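Local coordinates for protein EKC/KEOPS complex subunit GON7 (Saccharomyces cerevisiae, PDB 4WXA) that probably supports the catalytic subunit KAE1 in the EKC/KEOPS complex, which is required for threonylcarbamoylation of adenosine 37 in tRNAs reading codons that begin with adenine, at the interface of chains B and A. Residues are numbered along the deposited sequence; one frame, centred on the assembly and turned at random. Chains: chain A, EKC/KEOPS complex subunit GON7; chain B, EKC/KEOPS complex subunit PCC1.

Contact 1: the interface of chains B and A. Residues chain B 11-12, 63, 66; chain A 8-9, 85.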
loop_
_atom_site.group_PDB
_atom_site.type_symbol
_atom_site.label_atom_id
_atom_site.label_comp_id
_atom_site.label_asym_id
_atom_site.label_seq_id
_atom_site.Cartn_x
_atom_site.Cartn_y
_atom_site.Cartn_z
ATOM N N HIS B 11 5.821 -5.617 8.362
ATOM C CA HIS B 11 5.829 -4.342 7.686
ATOM C C HIS B 11 4.380 -3.949 7.336
ATOM O O HIS B 11 3.736 -4.584 6.539
ATOM C CB HIS B 11 6.600 -4.472 6.423
ATOM C CG HIS B 11 8.075 -4.661 6.622
ATOM N ND1 HIS B 11 8.626 -5.828 7.126
ATOM C CD2 HIS B 11 9.115 -3.846 6.327
ATOM C CE1 HIS B 11 9.946 -5.703 7.158
ATOM N NE2 HIS B 11 10.267 -4.518 6.666
ATOM N N THR B 12 3.850 -2.919 7.957
ATOM C CA THR B 12 2.411 -2.632 7.859
ATOM C C THR B 12 2.185 -1.252 7.396
ATOM O O THR B 12 2.978 -0.356 7.656
ATOM C CB THR B 12 1.651 -2.826 9.183
ATOM O OG1 THR B 12 2.093 -1.905 10.148
ATOM C CG2 THR B 12 1.947 -4.203 9.778
ATOM N N ASP B 63 9.432 -4.745 2.363
ATOM C CA ASP B 63 9.057 -3.519 1.690
ATOM C C ASP B 63 8.811 -3.727 0.212
ATOM O O ASP B 63 8.041 -2.981 -0.406
ATOM C CB ASP B 63 10.129 -2.429 1.917
ATOM C CG ASP B 63 10.055 -1.803 3.309
ATOM O OD1 ASP B 63 8.981 -1.771 3.887
ATOM O OD2 ASP B 63 11.049 -1.325 3.852
ATOM N N LEU B 66 5.300 -5.218 -0.124
ATOM C CA LEU B 66 4.378 -4.128 0.204
ATOM C C LEU B 66 4.232 -3.162 -0.966
ATOM O O LEU B 66 3.104 -2.855 -1.362
ATOM C CB LEU B 66 4.823 -3.421 1.479
ATOM C CG LEU B 66 3.832 -2.504 2.158
ATOM C CD1 LEU B 66 2.662 -3.300 2.742
ATOM C CD2 LEU B 66 4.517 -1.747 3.260
ATOM N N TYR A 8 2.694 3.973 8.218
ATOM C CA TYR A 8 3.555 2.802 7.955
ATOM C C TYR A 8 4.346 2.460 9.173
ATOM O O TYR A 8 4.802 3.317 9.890
ATOM C CB TYR A 8 4.536 3.098 6.811
ATOM C CG TYR A 8 5.717 2.138 6.656
ATOM C CD1 TYR A 8 6.905 2.355 7.336
ATOM C CD2 TYR A 8 5.640 1.036 5.827
ATOM C CE1 TYR A 8 7.981 1.490 7.209
ATOM C CE2 TYR A 8 6.690 0.164 5.693
ATOM C CZ TYR A 8 7.866 0.409 6.385
ATOM O OH TYR A 8 8.912 -0.431 6.273
ATOM N N SER A 9 4.548 1.185 9.382
ATOM C CA SER A 9 5.264 0.720 10.549
ATOM C C SER A 9 6.174 -0.479 10.166
ATOM O O SER A 9 5.750 -1.340 9.454
ATOM C CB SER A 9 4.182 0.295 11.522
ATOM O OG SER A 9 4.705 -0.163 12.742
ATOM N N LEU A 85 9.092 3.719 -0.031
ATOM C CA LEU A 85 9.405 2.308 0.076
ATOM C C LEU A 85 10.614 2.019 -0.795
ATOM O O LEU A 85 11.501 1.242 -0.419
ATOM C CB LEU A 85 8.211 1.444 -0.314
ATOM C CG LEU A 85 7.031 1.449 0.678
ATOM C CD1 LEU A 85 5.798 0.749 0.113
ATOM C CD2 LEU A 85 7.443 0.773 1.972
#

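Contact 2: the interface of chains B and A. Residues chain B 14-16; chain A 3-6, 77.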
loop_
_atom_site.group_PDB
_atom_site.type_symbol
_atom_site.label_atom_id
_atom_site.label_comp_id
_atom_site.label_asym_id
_atom_site.label_seq_id
_atom_site.Cartn_x
_atom_site.Cartn_y
_atom_site.Cartn_z
ATOM N N GLU B 14 -1.377 1.391 6.849
ATOM C CA GLU B 14 -2.831 1.596 6.907
ATOM C C GLU B 14 -3.170 2.846 6.165
ATOM O O GLU B 14 -2.616 3.936 6.343
ATOM C CB GLU B 14 -3.371 1.605 8.318
ATOM C CG GLU B 14 -4.770 2.196 8.374
ATOM C CD GLU B 14 -5.647 1.615 9.464
ATOM O OE1 GLU B 14 -5.383 1.883 10.654
ATOM O OE2 GLU B 14 -6.634 0.927 9.135
ATOM N N LEU B 15 -4.111 2.664 5.299
ATOM C CA LEU B 15 -4.583 3.719 4.483
ATOM C C LEU B 15 -6.026 4.127 4.887
ATOM O O LEU B 15 -6.893 3.262 5.063
ATOM C CB LEU B 15 -4.542 3.160 3.115
ATOM C CG LEU B 15 -4.997 4.071 2.000
ATOM C CD1 LEU B 15 -4.134 5.319 1.865
ATOM C CD2 LEU B 15 -4.888 3.268 0.703
ATOM N N LYS B 16 -6.280 5.413 5.114
ATOM C CA LYS B 16 -7.686 5.873 5.484
ATOM C C LYS B 16 -8.236 6.832 4.444
ATOM O O LYS B 16 -7.592 7.831 4.119
ATOM C CB LYS B 16 -7.713 6.554 6.823
ATOM C CG LYS B 16 -6.867 5.907 7.907
ATOM C CD LYS B 16 -7.156 6.617 9.202
ATOM C CE LYS B 16 -6.664 5.885 10.419
ATOM N NZ LYS B 16 -5.188 5.911 10.572
ATOM N N LEU A 3 -8.405 14.778 4.778
ATOM C CA LEU A 3 -7.659 14.248 3.661
ATOM C C LEU A 3 -7.478 12.742 3.800
ATOM O O LEU A 3 -7.530 12.194 4.892
ATOM C CB LEU A 3 -6.291 14.880 3.618
ATOM C CG LEU A 3 -6.178 16.395 3.768
ATOM C CD1 LEU A 3 -4.742 16.776 4.141
ATOM C CD2 LEU A 3 -6.596 17.041 2.462
ATOM N N PRO A 4 -7.223 12.074 2.690
ATOM C CA PRO A 4 -6.782 10.724 2.860
ATOM C C PRO A 4 -5.431 10.685 3.557
ATOM O O PRO A 4 -4.654 11.549 3.288
ATOM C CB PRO A 4 -6.665 10.217 1.428
ATOM C CG PRO A 4 -6.424 11.421 0.617
ATOM C CD PRO A 4 -7.156 12.527 1.299
ATOM N N VAL A 5 -5.168 9.686 4.416
ATOM C CA VAL A 5 -3.861 9.547 5.058
ATOM C C VAL A 5 -3.358 8.095 5.080
ATOM O O VAL A 5 -4.082 7.156 4.768
ATOM C CB VAL A 5 -3.880 10.048 6.531
ATOM C CG1 VAL A 5 -4.249 11.539 6.609
ATOM C CG2 VAL A 5 -4.803 9.160 7.368
ATOM N N ALA A 6 -2.100 7.945 5.466
ATOM C CA ALA A 6 -1.528 6.653 5.646
ATOM C C ALA A 6 -0.490 6.631 6.745
ATOM O O ALA A 6 0.180 7.627 6.984
ATOM C CB ALA A 6 -0.913 6.223 4.363
ATOM N N LEU A 77 -0.598 10.499 -2.724
ATOM C CA LEU A 77 -0.252 9.662 -1.582
ATOM C C LEU A 77 0.489 8.407 -2.084
ATOM O O LEU A 77 1.435 7.943 -1.491
ATOM C CB LEU A 77 -1.539 9.297 -0.826
ATOM C CG LEU A 77 -1.508 8.902 0.641
ATOM C CD1 LEU A 77 -0.815 10.008 1.441
ATOM C CD2 LEU A 77 -2.936 8.658 1.141
#

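Contact 1: the interface of chains B and A
B:Thr12 and A:Ser9 pair across the seam between PCC1 strand 11-18 and GON7 strand 5-10, an antiparallel edge-to-edge junction that continues the PCC1 sheet into GON7. Two backbone hydrogen bonds close this pair: B:Thr12 N gives its hydrogen to A:Ser9 O at 2.9 Å, and A:Ser9 N returns one to B:Thr12 O at 2.8 Å. The first is nearly straight, 172° at the hydrogen. On one side of the strands the small side chains meet, B:Thr12 OG1 lying 3.3 Å from A:Ser9 CB.

The polar side-chain contact belongs to A:Tyr8, whose ring reaches from the GON7 strand to the first turn of PCC1 helix 63-88. Its phenol OH donates to the carboxylate oxygen OD1 of B:Asp63 over 2.7 Å, and OD1 accepts through its syn lone pair, on the side of OD2. Ring and carboxylate planes are turned 43° apart. With CG anti to the backbone N (chi1 165°), the ring is directed toward the two helices. The imidazole of B:His11 runs alongside the tyrosine, its CD2 3.4 Å from the phenol oxygen.

Apolar contacts complete the patch. B:Leu66 brings methyl CD2 to the ring edge of A:Tyr8, in plane, 3.8 Å from CE2. A phenylalanine in place of A:Tyr8 could keep this edge contact but would probably leave the B:Asp63 carboxylate without its phenol donor, weakening the tie between strand and helix. From GON7 helix 66-94, A:Leu85 places CD2 4.1 Å from B:Leu66 CD2. The same A:Leu85 methyl also packs against the carboxylate of B:Asp63, CD2 lying 3.9 Å from CG.

Contact 2: the interface of chains B and A
B:Lys16 and A:Val5 face each other as an antiparallel bridge near the start of GON7 strand 5-10, and B:Leu15 pairs in the same sense with A:Ala6. The interface here is a strand-edge junction backed by a GON7 helix.

Main-chain hydrogen bonds fix the register. B:Lys16 N donates to A:Val5 O at 2.8 Å, almost straight at the hydrogen (173°) though tilted 24° from the carbonyl plane. The return bond, A:Val5 N to B:Lys16 O, is longer at 3.1 Å and more bent, but its donor lies in the carbonyl plane. Both residues of this pair therefore give and accept through their backbones.

Hydrocarbon contacts lie on both sides of the strands. On one side, A:Val5 directs methyl CG2 at the aliphatic stem of B:Lys16, 3.9 Å from CG; CB and CD of the lysine also border this methyl, so its hydrocarbon portion rather than the amine makes the contact. CG2 sits between the valine's backbone N and carbonyl carbon, which turns it toward the lysine stem.

On the side facing helix 66-94, B:Leu15 and A:Leu77 lie alongside and point opposite ways, with methyl CD1 of B:Leu15 3.6 Å from A:Leu77 CD2. The same B:Leu15 CD1 packs against the backbone carbonyl oxygen O of A:Val5 at 3.4 Å.

The C-alpha centres of contact 1 and contact 2 lie about 14 Å apart along the same pair of strands, PCC1 11-18 and GON7 5-10. GON7 helix 66-94 also takes part in both, through A:Leu85 in contact 1 and A:Leu77 in contact 2, whereas PCC1 helix 63-88 contributes to contact 1. The bridged pairs of both contacts fall in one antiparallel register, while the GON7 helix backs the seam on one side. Together they join GON7 to PCC1, the dimerization module of KEOPS, within one composite sheet; in this assembly GON7 occupies that PCC1 strand edge.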